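Local structure of CG5036 (Drosophila melanogaster, 4IGU) at residues 37-42 with 129-134; 48-53 with 86-91; 52-57 with 80-85; 90-95 with 116-121. The protein probably dampens heterotrimeric G-protein signalling through its RGS domain, the part described here, which binds G-alpha subunits and speeds their GTP hydrolysis. All coordinates share one frame; numbering follows the deposited sequence.

Interaction 1: 37-42 with 129-134; sequences KVFQNF and PRFLNS
F131 pushes its ring in among V38, F39 and F42, and the three phenylalanines form an aromatic cluster that joins helix 33-45 to the C-terminal end of helix 113-132 in the all-helical RGS domain. The tight part lies round F131. F39 turns its edge to one face of the F131 ring, a T-shaped pair with centroids 5.4 Å apart and planes at 73°. F39 CD1 stands 3.7 Å above the F131 plane, nearer the rim than the middle. V38 instead meets the edge of this ring, CG1 lying 3.8 Å from F131 CE1.

F42 packs in another manner. Its CG is anti to the backbone N (chi1 173°), which sends the ring across to the backbone of the other helix; F131 CA covers one face, 3.8 Å from the F42 ring centroid and 21° off its normal, a CH-pi contact. An alanine at F42 would probably leave this CA and one flank of the F131 ring without cover and open a gap beside S134.

The looser margin begins at R130, an exposed residue that meets F42 CZ with its backbone C at 3.7 Å and its CB at 4.0 Å. Its chain, bent at chi3, carries the guanidinium off to salt bridges with E46 and D126. S134 touches F42 CE1 through CB at 3.8 Å, while its OG accepts from F137 N as the N-cap of helix 135-140. The shortest approach between the segments is at the backbone, where F42 CE2 comes 3.4 Å from F131 N.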
# COMPACT_ATOMS: atom_id res chain seq x y z
N LYS A 37 -2.05 -7.83 -4.54
CA LYS A 37 -0.86 -8.62 -4.87
C LYS A 37 -0.31 -8.30 -6.26
O LYS A 37 0.89 -8.10 -6.43
CB LYS A 37 -1.15 -10.11 -4.76
CG LYS A 37 -1.58 -10.55 -3.38
CD LYS A 37 -1.70 -12.07 -3.31
CE LYS A 37 -2.35 -12.51 -2.00
NZ LYS A 37 -2.66 -13.97 -2.00
N VAL A 38 -1.20 -8.27 -7.25
CA VAL A 38 -0.79 -7.91 -8.60
C VAL A 38 -0.25 -6.49 -8.61
O VAL A 38 0.77 -6.22 -9.26
CB VAL A 38 -1.96 -8.03 -9.60
CG1 VAL A 38 -1.53 -7.62 -11.01
CG2 VAL A 38 -2.50 -9.45 -9.60
N PHE A 39 -0.92 -5.59 -7.88
CA PHE A 39 -0.46 -4.20 -7.79
C PHE A 39 0.90 -4.13 -7.10
O PHE A 39 1.80 -3.42 -7.56
CB PHE A 39 -1.48 -3.31 -7.04
CG PHE A 39 -1.15 -1.84 -7.11
CD1 PHE A 39 -0.88 -1.24 -8.34
CD2 PHE A 39 -1.12 -1.05 -5.96
CE1 PHE A 39 -0.59 0.11 -8.43
CE2 PHE A 39 -0.83 0.31 -6.04
CZ PHE A 39 -0.56 0.89 -7.27
N GLN A 40 1.05 -4.87 -6.00
CA GLN A 40 2.35 -4.94 -5.32
C GLN A 40 3.44 -5.50 -6.24
O GLN A 40 4.59 -5.05 -6.18
CB GLN A 40 2.26 -5.79 -4.04
CG GLN A 40 3.55 -5.79 -3.20
CD GLN A 40 3.48 -6.73 -2.00
OE1 GLN A 40 4.48 -7.33 -1.62
NE2 GLN A 40 2.30 -6.85 -1.41
N ASN A 41 3.09 -6.48 -7.08
CA ASN A 41 4.06 -7.02 -8.03
C ASN A 41 4.49 -5.96 -9.04
O ASN A 41 5.66 -5.87 -9.41
CB ASN A 41 3.51 -8.24 -8.77
CG ASN A 41 3.49 -9.49 -7.89
OD1 ASN A 41 4.16 -9.55 -6.86
ND2 ASN A 41 2.72 -10.50 -8.31
N PHE A 42 3.53 -5.16 -9.47
CA PHE A 42 3.83 -4.07 -10.38
C PHE A 42 4.72 -3.02 -9.72
O PHE A 42 5.64 -2.50 -10.34
CB PHE A 42 2.55 -3.41 -10.88
CG PHE A 42 2.79 -2.18 -11.69
CD1 PHE A 42 3.32 -2.28 -12.97
CD2 PHE A 42 2.50 -0.92 -11.18
CE1 PHE A 42 3.55 -1.15 -13.73
CE2 PHE A 42 2.73 0.21 -11.93
CZ PHE A 42 3.26 0.10 -13.21
N PRO A 129 -2.18 5.04 -12.25
CA PRO A 129 -2.38 5.21 -13.70
C PRO A 129 -1.41 4.37 -14.54
O PRO A 129 -1.84 3.83 -15.55
CB PRO A 129 -2.11 6.70 -13.90
CG PRO A 129 -2.59 7.33 -12.63
CD PRO A 129 -2.21 6.34 -11.54
N ARG A 130 -0.15 4.26 -14.12
CA ARG A 130 0.83 3.46 -14.86
C ARG A 130 0.52 1.96 -14.80
O ARG A 130 0.73 1.23 -15.77
CB ARG A 130 2.26 3.75 -14.39
CG ARG A 130 2.79 5.14 -14.75
CD ARG A 130 4.30 5.23 -14.53
NE ARG A 130 4.71 4.83 -13.18
CZ ARG A 130 4.82 5.68 -12.16
NH1 ARG A 130 4.56 6.97 -12.34
NH2 ARG A 130 5.21 5.24 -10.97
N PHE A 131 0.03 1.49 -13.65
CA PHE A 131 -0.42 0.11 -13.54
C PHE A 131 -1.54 -0.18 -14.53
O PHE A 131 -1.56 -1.24 -15.15
CB PHE A 131 -0.89 -0.23 -12.11
CG PHE A 131 -1.54 -1.58 -11.99
CD1 PHE A 131 -0.80 -2.75 -12.13
CD2 PHE A 131 -2.91 -1.69 -11.73
CE1 PHE A 131 -1.40 -4.00 -12.02
CE2 PHE A 131 -3.51 -2.93 -11.61
CZ PHE A 131 -2.76 -4.09 -11.76
N LEU A 132 -2.48 0.74 -14.69
CA LEU A 132 -3.55 0.56 -15.66
C LEU A 132 -3.02 0.51 -17.10
O LEU A 132 -3.56 -0.21 -17.93
CB LEU A 132 -4.63 1.64 -15.52
CG LEU A 132 -5.38 1.64 -14.18
CD1 LEU A 132 -6.52 2.66 -14.17
CD2 LEU A 132 -5.91 0.25 -13.84
N ASN A 133 -1.97 1.28 -17.38
CA ASN A 133 -1.38 1.31 -18.72
C ASN A 133 -0.32 0.22 -18.93
O ASN A 133 0.29 0.13 -20.00
CB ASN A 133 -0.82 2.71 -19.02
CG ASN A 133 -0.28 2.84 -20.45
OD1 ASN A 133 -1.01 2.66 -21.42
ND2 ASN A 133 1.01 3.16 -20.57
N SER A 134 -0.13 -0.64 -17.93
CA SER A 134 0.91 -1.67 -18.01
C SER A 134 0.48 -2.86 -18.87
O SER A 134 -0.70 -3.17 -18.98
CB SER A 134 1.26 -2.17 -16.61
OG SER A 134 0.16 -2.84 -16.03

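Interaction 2: 48-53 with 86-91; sequences SEENIL and SPREVS
E50 and R88 face each other across a salt-bridge network that ties the start of helix 50-61 to the loop after helix 67-81 in the RGS domain; they bury more surface here than any other residues, and V90 comes next. The E50 chain reaches the arginine by a fold: CG sits between the backbone N and the carbonyl carbon (chi1 65°), and a bend at chi2 turns the carboxylate onto R88. R88 NE lies 3.1 Å from E50 OE1 and 3.1 Å from E50 OE2, and both bonds are weak. Carboxylate and guanidinium planes stand 56° apart, so the pair is not the flat, two-pronged kind. E49 adds a long ion pair at the guanidinium edge, its OE1 3.6 Å from R88 NH2. An alanine at E50 would probably strip R88 of its nearer carboxylate, leaving the long pairing to E49 within this contact, and deprive a bridging water of one acceptor.

That water donates to both E50 OE2 and E89 O, joining the carboxylate to the loop backbone. V90 is the apolar member: CG1 rests 3.6 Å from E50 O and 3.5 Å from N51 OD1. In RGS relatives the equivalent of this turn, with its glutamate and asparagine, touches the switch regions of G-alpha; the pairing with 86-91 is therefore likely to help shape the surface offered to the G protein. A second water pins N51 to the loop, donating to N51 OD1 at 2.7 Å and accepting from S91 N at 2.7 Å.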
# COMPACT_ATOMS: atom_id res chain seq x y z
N SER A 48 9.10 0.52 -5.94
CA SER A 48 8.35 1.32 -4.99
C SER A 48 7.40 0.47 -4.16
O SER A 48 6.43 0.99 -3.60
CB SER A 48 7.58 2.43 -5.71
OG SER A 48 6.68 1.90 -6.65
N GLU A 49 7.67 -0.83 -4.05
CA GLU A 49 6.77 -1.72 -3.32
C GLU A 49 6.70 -1.37 -1.83
O GLU A 49 5.77 -1.79 -1.15
CB GLU A 49 7.12 -3.20 -3.54
CG GLU A 49 8.27 -3.73 -2.72
CD GLU A 49 9.61 -3.41 -3.33
OE1 GLU A 49 9.66 -2.59 -4.27
OE2 GLU A 49 10.62 -3.98 -2.86
N GLU A 50 7.67 -0.60 -1.33
CA GLU A 50 7.64 -0.17 0.07
C GLU A 50 6.42 0.70 0.36
O GLU A 50 5.98 0.80 1.50
CB GLU A 50 8.92 0.59 0.44
CG GLU A 50 9.09 1.90 -0.29
CD GLU A 50 9.85 1.72 -1.58
OE1 GLU A 50 10.07 0.55 -1.98
OE2 GLU A 50 10.24 2.75 -2.18
N ASN A 51 5.88 1.33 -0.68
CA ASN A 51 4.68 2.15 -0.52
C ASN A 51 3.45 1.34 -0.08
O ASN A 51 2.75 1.71 0.86
CB ASN A 51 4.39 2.91 -1.82
CG ASN A 51 5.29 4.12 -1.99
OD1 ASN A 51 5.92 4.57 -1.04
ND2 ASN A 51 5.35 4.66 -3.22
N ILE A 52 3.18 0.24 -0.77
CA ILE A 52 2.03 -0.58 -0.40
C ILE A 52 2.29 -1.42 0.86
O ILE A 52 1.38 -1.67 1.67
CB ILE A 52 1.52 -1.45 -1.59
CG1 ILE A 52 0.09 -1.92 -1.34
CG2 ILE A 52 2.49 -2.62 -1.86
CD1 ILE A 52 -0.57 -2.58 -2.53
N LEU A 53 3.53 -1.85 1.05
CA LEU A 53 3.86 -2.61 2.25
C LEU A 53 3.70 -1.73 3.50
O LEU A 53 3.18 -2.18 4.53
CB LEU A 53 5.27 -3.21 2.13
CG LEU A 53 5.35 -4.33 1.07
CD1 LEU A 53 6.78 -4.61 0.63
CD2 LEU A 53 4.72 -5.61 1.62
N SER A 86 15.76 2.12 7.26
CA SER A 86 14.98 1.41 6.25
C SER A 86 15.82 1.15 5.00
O SER A 86 16.63 2.00 4.61
CB SER A 86 13.75 2.22 5.86
OG SER A 86 13.10 1.59 4.78
N PRO A 87 15.63 -0.03 4.38
CA PRO A 87 16.30 -0.36 3.12
C PRO A 87 15.96 0.69 2.08
O PRO A 87 16.83 1.13 1.32
CB PRO A 87 15.67 -1.70 2.73
CG PRO A 87 15.25 -2.30 4.04
CD PRO A 87 14.82 -1.14 4.89
N ARG A 88 14.70 1.10 2.05
CA ARG A 88 14.26 2.21 1.22
C ARG A 88 13.02 2.83 1.83
O ARG A 88 11.94 2.23 1.81
CB ARG A 88 13.97 1.77 -0.22
CG ARG A 88 13.51 2.94 -1.11
CD ARG A 88 13.65 2.64 -2.60
NE ARG A 88 12.91 1.44 -2.98
CZ ARG A 88 13.46 0.31 -3.41
NH1 ARG A 88 14.78 0.22 -3.55
NH2 ARG A 88 12.69 -0.72 -3.71
N GLU A 89 13.17 4.03 2.37
CA GLU A 89 12.06 4.63 3.10
C GLU A 89 10.99 5.17 2.15
O GLU A 89 11.28 5.51 1.00
CB GLU A 89 12.57 5.73 4.04
CG GLU A 89 13.09 6.98 3.35
CD GLU A 89 14.12 7.72 4.19
OE1 GLU A 89 14.32 8.93 3.94
OE2 GLU A 89 14.74 7.10 5.08
N VAL A 90 9.75 5.22 2.63
CA VAL A 90 8.68 5.90 1.91
C VAL A 90 8.95 7.40 1.94
O VAL A 90 9.61 7.90 2.86
CB VAL A 90 7.29 5.59 2.51
CG1 VAL A 90 6.92 4.13 2.33
CG2 VAL A 90 7.24 5.98 4.00
N SER A 91 8.46 8.12 0.94
CA SER A 91 8.75 9.55 0.81
C SER A 91 7.73 10.37 1.59
O SER A 91 6.55 10.38 1.25
CB SER A 91 8.72 9.97 -0.67
OG SER A 91 9.51 9.10 -1.47
O HOH W 1 10.33 5.23 -1.41
O HOH W 2 7.57 6.75 -1.22

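Interaction 3: 52-57 with 80-85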
# COMPACT_ATOMS: atom_id res chain seq x y z
N ILE A 52 3.18 0.24 -0.77
CA ILE A 52 2.03 -0.58 -0.40
C ILE A 52 2.29 -1.42 0.86
O ILE A 52 1.38 -1.67 1.67
CB ILE A 52 1.52 -1.45 -1.59
CG1 ILE A 52 0.09 -1.92 -1.34
CG2 ILE A 52 2.49 -2.62 -1.86
CD1 ILE A 52 -0.57 -2.58 -2.53
N LEU A 53 3.53 -1.85 1.05
CA LEU A 53 3.86 -2.61 2.25
C LEU A 53 3.70 -1.73 3.50
O LEU A 53 3.18 -2.18 4.53
CB LEU A 53 5.27 -3.21 2.13
CG LEU A 53 5.35 -4.33 1.07
CD1 LEU A 53 6.78 -4.61 0.63
CD2 LEU A 53 4.72 -5.61 1.62
N PHE A 54 4.13 -0.48 3.42
CA PHE A 54 3.91 0.47 4.52
C PHE A 54 2.43 0.65 4.75
O PHE A 54 1.95 0.61 5.89
CB PHE A 54 4.58 1.82 4.21
CG PHE A 54 4.19 2.94 5.16
CD1 PHE A 54 4.61 2.93 6.49
CD2 PHE A 54 3.46 4.03 4.70
CE1 PHE A 54 4.28 3.97 7.35
CE2 PHE A 54 3.13 5.08 5.57
CZ PHE A 54 3.53 5.05 6.89
N TRP A 55 1.69 0.85 3.66
CA TRP A 55 0.24 1.08 3.75
C TRP A 55 -0.47 -0.12 4.38
O TRP A 55 -1.35 0.03 5.23
CB TRP A 55 -0.35 1.41 2.37
CG TRP A 55 -1.79 1.87 2.47
CD1 TRP A 55 -2.24 3.14 2.67
CD2 TRP A 55 -2.97 1.04 2.42
NE1 TRP A 55 -3.62 3.16 2.73
CE2 TRP A 55 -4.08 1.88 2.58
CE3 TRP A 55 -3.17 -0.34 2.24
CZ2 TRP A 55 -5.40 1.39 2.57
CZ3 TRP A 55 -4.48 -0.82 2.23
CH2 TRP A 55 -5.57 0.04 2.39
N LEU A 56 -0.08 -1.33 3.98
CA LEU A 56 -0.65 -2.52 4.59
C LEU A 56 -0.26 -2.66 6.07
O LEU A 56 -1.05 -3.14 6.89
CB LEU A 56 -0.22 -3.76 3.80
CG LEU A 56 -0.80 -3.83 2.39
CD1 LEU A 56 -0.07 -4.90 1.60
CD2 LEU A 56 -2.29 -4.10 2.44
N ALA A 57 0.96 -2.25 6.41
CA ALA A 57 1.41 -2.35 7.80
C ALA A 57 0.60 -1.42 8.69
O ALA A 57 0.29 -1.77 9.83
CB ALA A 57 2.91 -2.03 7.91
N ASP A 80 11.23 0.12 9.66
CA ASP A 80 11.24 -0.56 8.36
C ASP A 80 10.89 0.35 7.20
O ASP A 80 11.32 0.10 6.07
CB ASP A 80 10.25 -1.73 8.37
CG ASP A 80 10.75 -2.93 9.19
OD1 ASP A 80 11.97 -3.05 9.45
OD2 ASP A 80 9.90 -3.76 9.56
N TYR A 81 10.11 1.41 7.45
CA TYR A 81 9.60 2.24 6.35
C TYR A 81 9.90 3.73 6.38
O TYR A 81 9.74 4.41 5.36
CB TYR A 81 8.09 2.07 6.21
CG TYR A 81 7.70 0.64 6.00
CD1 TYR A 81 8.01 -0.01 4.81
CD2 TYR A 81 7.02 -0.06 6.98
CE1 TYR A 81 7.64 -1.32 4.60
CE2 TYR A 81 6.65 -1.37 6.79
CZ TYR A 81 6.96 -2.00 5.59
OH TYR A 81 6.59 -3.31 5.41
N ILE A 82 10.29 4.26 7.53
CA ILE A 82 10.43 5.72 7.67
C ILE A 82 11.84 6.14 8.06
O ILE A 82 12.35 7.16 7.58
CB ILE A 82 9.40 6.28 8.67
CG1 ILE A 82 7.99 5.87 8.24
CG2 ILE A 82 9.53 7.80 8.80
CD1 ILE A 82 6.89 6.38 9.15
N SER A 83 12.46 5.36 8.93
CA SER A 83 13.81 5.68 9.43
C SER A 83 14.87 5.53 8.36
O SER A 83 14.67 4.80 7.38
CB SER A 83 14.16 4.75 10.59
OG SER A 83 15.48 4.98 11.01
N ILE A 84 16.02 6.18 8.55
CA ILE A 84 17.22 5.92 7.73
C ILE A 84 17.67 4.46 7.79
O ILE A 84 18.37 3.99 6.89
CB ILE A 84 18.40 6.81 8.15
CG1 ILE A 84 18.80 6.52 9.61
CG2 ILE A 84 18.03 8.27 7.97
CD1 ILE A 84 19.63 7.60 10.26
N LEU A 85 17.27 3.75 8.84
CA LEU A 85 17.54 2.32 8.91
C LEU A 85 16.83 1.54 7.81
O LEU A 85 17.24 0.44 7.45
CB LEU A 85 17.15 1.76 10.28
CG LEU A 85 18.01 2.15 11.47
CD1 LEU A 85 17.62 1.30 12.67
CD2 LEU A 85 19.48 1.97 11.15
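Y81 lays the flat of its ring on the backbone of F54 rather than on another side chain's face: F54 CA stands 3.8 Å above the Y81 plane and over its centre. The opposite face is taken by CB of its own neighbour D80, so the ring is sandwiched between a helix backbone and a local side chain. F54 CB also lies over the first face, 4.0 Å from the Y81 centroid and 21° off the normal, which makes a CH-pi contact.

Beyond CB the F54 ring turns its edge to the same face, an offset edge-to-face pair with centroids 5.8 Å apart and planes at 60°. With F54 CG anti to the backbone N (chi1 169°), the ring is carried past Y81 CB, which F54 CD1 meets at 3.6 Å. Further out, F54 CE1 approaches I82 CD1 at 4.0 Å, so one phenylalanine ring spans Y81 and I82, where helix 67-81 gives way to the loop.

Residues one turn apart in helix 50-61 flank the tyrosine ring. L53 CB lies 3.5 Å from the phenolic OH of Y81, and A57 CB lies 4.0 Å from Y81 CE2 on the other side; the short alanine side chain is consistent with the ring lying close to the helix.

The contact joins two helices of the antiparallel four-helix bundle found in RGS domains, pairing residues 53-57 of helix 50-61 with the last turn of helix 67-81. F54 continues inward to A115 and I119 of helix 113-132, and the backbone of Y81 bonds to V90 in the loop leading to helix 94-103.

Interaction 4: 90-95 with 116-121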
# COMPACT_ATOMS: atom_id res chain seq x y z
N VAL A 90 9.75 5.22 2.63
CA VAL A 90 8.68 5.90 1.91
C VAL A 90 8.95 7.40 1.94
O VAL A 90 9.61 7.90 2.86
CB VAL A 90 7.29 5.59 2.51
CG1 VAL A 90 6.92 4.13 2.33
CG2 VAL A 90 7.24 5.98 4.00
N SER A 91 8.46 8.12 0.94
CA SER A 91 8.75 9.55 0.81
C SER A 91 7.73 10.37 1.59
O SER A 91 6.55 10.38 1.25
CB SER A 91 8.72 9.97 -0.67
OG SER A 91 9.51 9.10 -1.47
N LEU A 92 8.20 11.06 2.63
CA LEU A 92 7.33 11.90 3.46
C LEU A 92 7.94 13.30 3.57
O LEU A 92 9.15 13.43 3.70
CB LEU A 92 7.19 11.30 4.87
CG LEU A 92 6.68 9.86 5.00
CD1 LEU A 92 6.74 9.38 6.44
CD2 LEU A 92 5.27 9.74 4.46
N ASP A 93 7.10 14.33 3.52
CA ASP A 93 7.60 15.70 3.68
C ASP A 93 7.94 15.98 5.15
O ASP A 93 7.52 15.23 6.04
CB ASP A 93 6.61 16.74 3.10
CG ASP A 93 5.23 16.68 3.76
OD1 ASP A 93 5.15 16.62 5.01
OD2 ASP A 93 4.21 16.71 3.03
N SER A 94 8.69 17.04 5.43
CA SER A 94 9.13 17.28 6.79
C SER A 94 7.98 17.56 7.76
O SER A 94 8.06 17.23 8.94
CB SER A 94 10.19 18.38 6.85
OG SER A 94 9.72 19.58 6.26
N ARG A 95 6.90 18.16 7.28
CA ARG A 95 5.73 18.38 8.13
C ARG A 95 5.18 17.05 8.67
O ARG A 95 4.89 16.92 9.87
CB ARG A 95 4.64 19.13 7.38
CG ARG A 95 3.49 19.63 8.27
CD ARG A 95 2.30 20.11 7.45
NE ARG A 95 1.71 19.03 6.66
CZ ARG A 95 0.82 18.15 7.12
NH1 ARG A 95 0.36 17.20 6.32
NH2 ARG A 95 0.36 18.23 8.37
N GLN A 116 0.27 7.62 6.18
CA GLN A 116 -0.46 6.60 5.43
C GLN A 116 -1.29 7.23 4.31
O GLN A 116 -1.30 6.74 3.18
CB GLN A 116 -1.34 5.76 6.35
CG GLN A 116 -2.11 4.64 5.63
CD GLN A 116 -3.10 3.91 6.53
OE1 GLN A 116 -3.55 4.45 7.55
NE2 GLN A 116 -3.45 2.69 6.15
N ILE A 117 -1.94 8.35 4.61
CA ILE A 117 -2.74 9.06 3.61
C ILE A 117 -1.87 9.60 2.47
O ILE A 117 -2.22 9.48 1.29
CB ILE A 117 -3.50 10.24 4.23
CG1 ILE A 117 -4.50 9.74 5.28
CG2 ILE A 117 -4.23 11.04 3.16
CD1 ILE A 117 -5.08 10.86 6.13
N GLN A 118 -0.75 10.20 2.83
CA GLN A 118 0.19 10.73 1.84
C GLN A 118 0.67 9.62 0.90
O GLN A 118 0.75 9.79 -0.32
CB GLN A 118 1.36 11.37 2.58
CG GLN A 118 2.31 12.20 1.74
CD GLN A 118 2.98 13.30 2.55
OE1 GLN A 118 4.15 13.18 2.95
NE2 GLN A 118 2.25 14.38 2.79
N ILE A 119 0.96 8.45 1.47
CA ILE A 119 1.41 7.32 0.66
C ILE A 119 0.26 6.71 -0.18
O ILE A 119 0.47 6.31 -1.33
CB ILE A 119 2.13 6.25 1.51
CG1 ILE A 119 3.35 6.86 2.20
CG2 ILE A 119 2.53 5.05 0.65
CD1 ILE A 119 4.33 7.50 1.25
N TYR A 120 -0.94 6.62 0.38
CA TYR A 120 -2.10 6.18 -0.41
C TYR A 120 -2.36 7.11 -1.60
O TYR A 120 -2.67 6.66 -2.70
CB TYR A 120 -3.35 6.07 0.47
CG TYR A 120 -4.58 5.52 -0.24
CD1 TYR A 120 -5.45 6.37 -0.94
CD2 TYR A 120 -4.91 4.17 -0.18
CE1 TYR A 120 -6.59 5.88 -1.58
CE2 TYR A 120 -6.04 3.67 -0.81
CZ TYR A 120 -6.87 4.53 -1.51
OH TYR A 120 -8.00 4.02 -2.14
N THR A 121 -2.24 8.42 -1.37
CA THR A 121 -2.47 9.42 -2.41
C THR A 121 -1.40 9.30 -3.49
O THR A 121 -1.67 9.45 -4.68
CB THR A 121 -2.47 10.85 -1.81
OG1 THR A 121 -3.51 10.96 -0.83
CG2 THR A 121 -2.67 11.90 -2.90
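Q118 reaches obliquely across to D93 and bonds to it twice, once to its backbone N and once to its carboxylate. With CG anti to the backbone N (chi1 -169°) and the chain extended beyond it, the side chain carries its amide from helix 113-132 to the loop. Q118 OE1 accepts from D93 N at 3.2 Å in a nearly straight bond, 163° at the hydrogen. Q118 NE2 donates to D93 OD2 at 3.1 Å, but less directly: the amide and carboxylate planes are turned 68° apart, and the nitrogen comes from above the carboxylate plane. D93 is itself the N-cap of helix 94-103, its OD1 accepting from V96 N, so one carboxylate serves both the start of that helix and the glutamine. The helices joined here belong to the antiparallel four-helix bundle of the RGS fold.

Next to this polar pair lies an apolar one. I119 aims its CD1 at the loop, 3.7 Å from V90 CB. The backbone oxygen of S91 is also close, S91 O lying 3.6 Å from I119 CD1. L92 crosses I119 at about a right angle, and its CD2 is 4.0 Å from I119 CD1. The same L92 CD2 lies 3.9 Å from Q118 OE1.

From the N terminus, helix 33-45 opens interaction 1, whose partner 129-134 comes only at the end of helix 113-132; the loop it closes contains the other three contacts. Helix 50-61 next starts interactions 2 and 3, which share I52 and L53. Both start from the same stretch; interaction 3 closes first, at 80-85, and interaction 2 just after, at 86-91; V90 N and Y81 O probably bond between them. Interaction 4 begins at V90, where interaction 2 ends, and closes on 116-121. Interactions 2 to 4 thus tie the four-helix bundle together, while interaction 1 fixes helix 33-45 to the far end of helix 113-132. Q40 and F39 packing on I52 join the two regions.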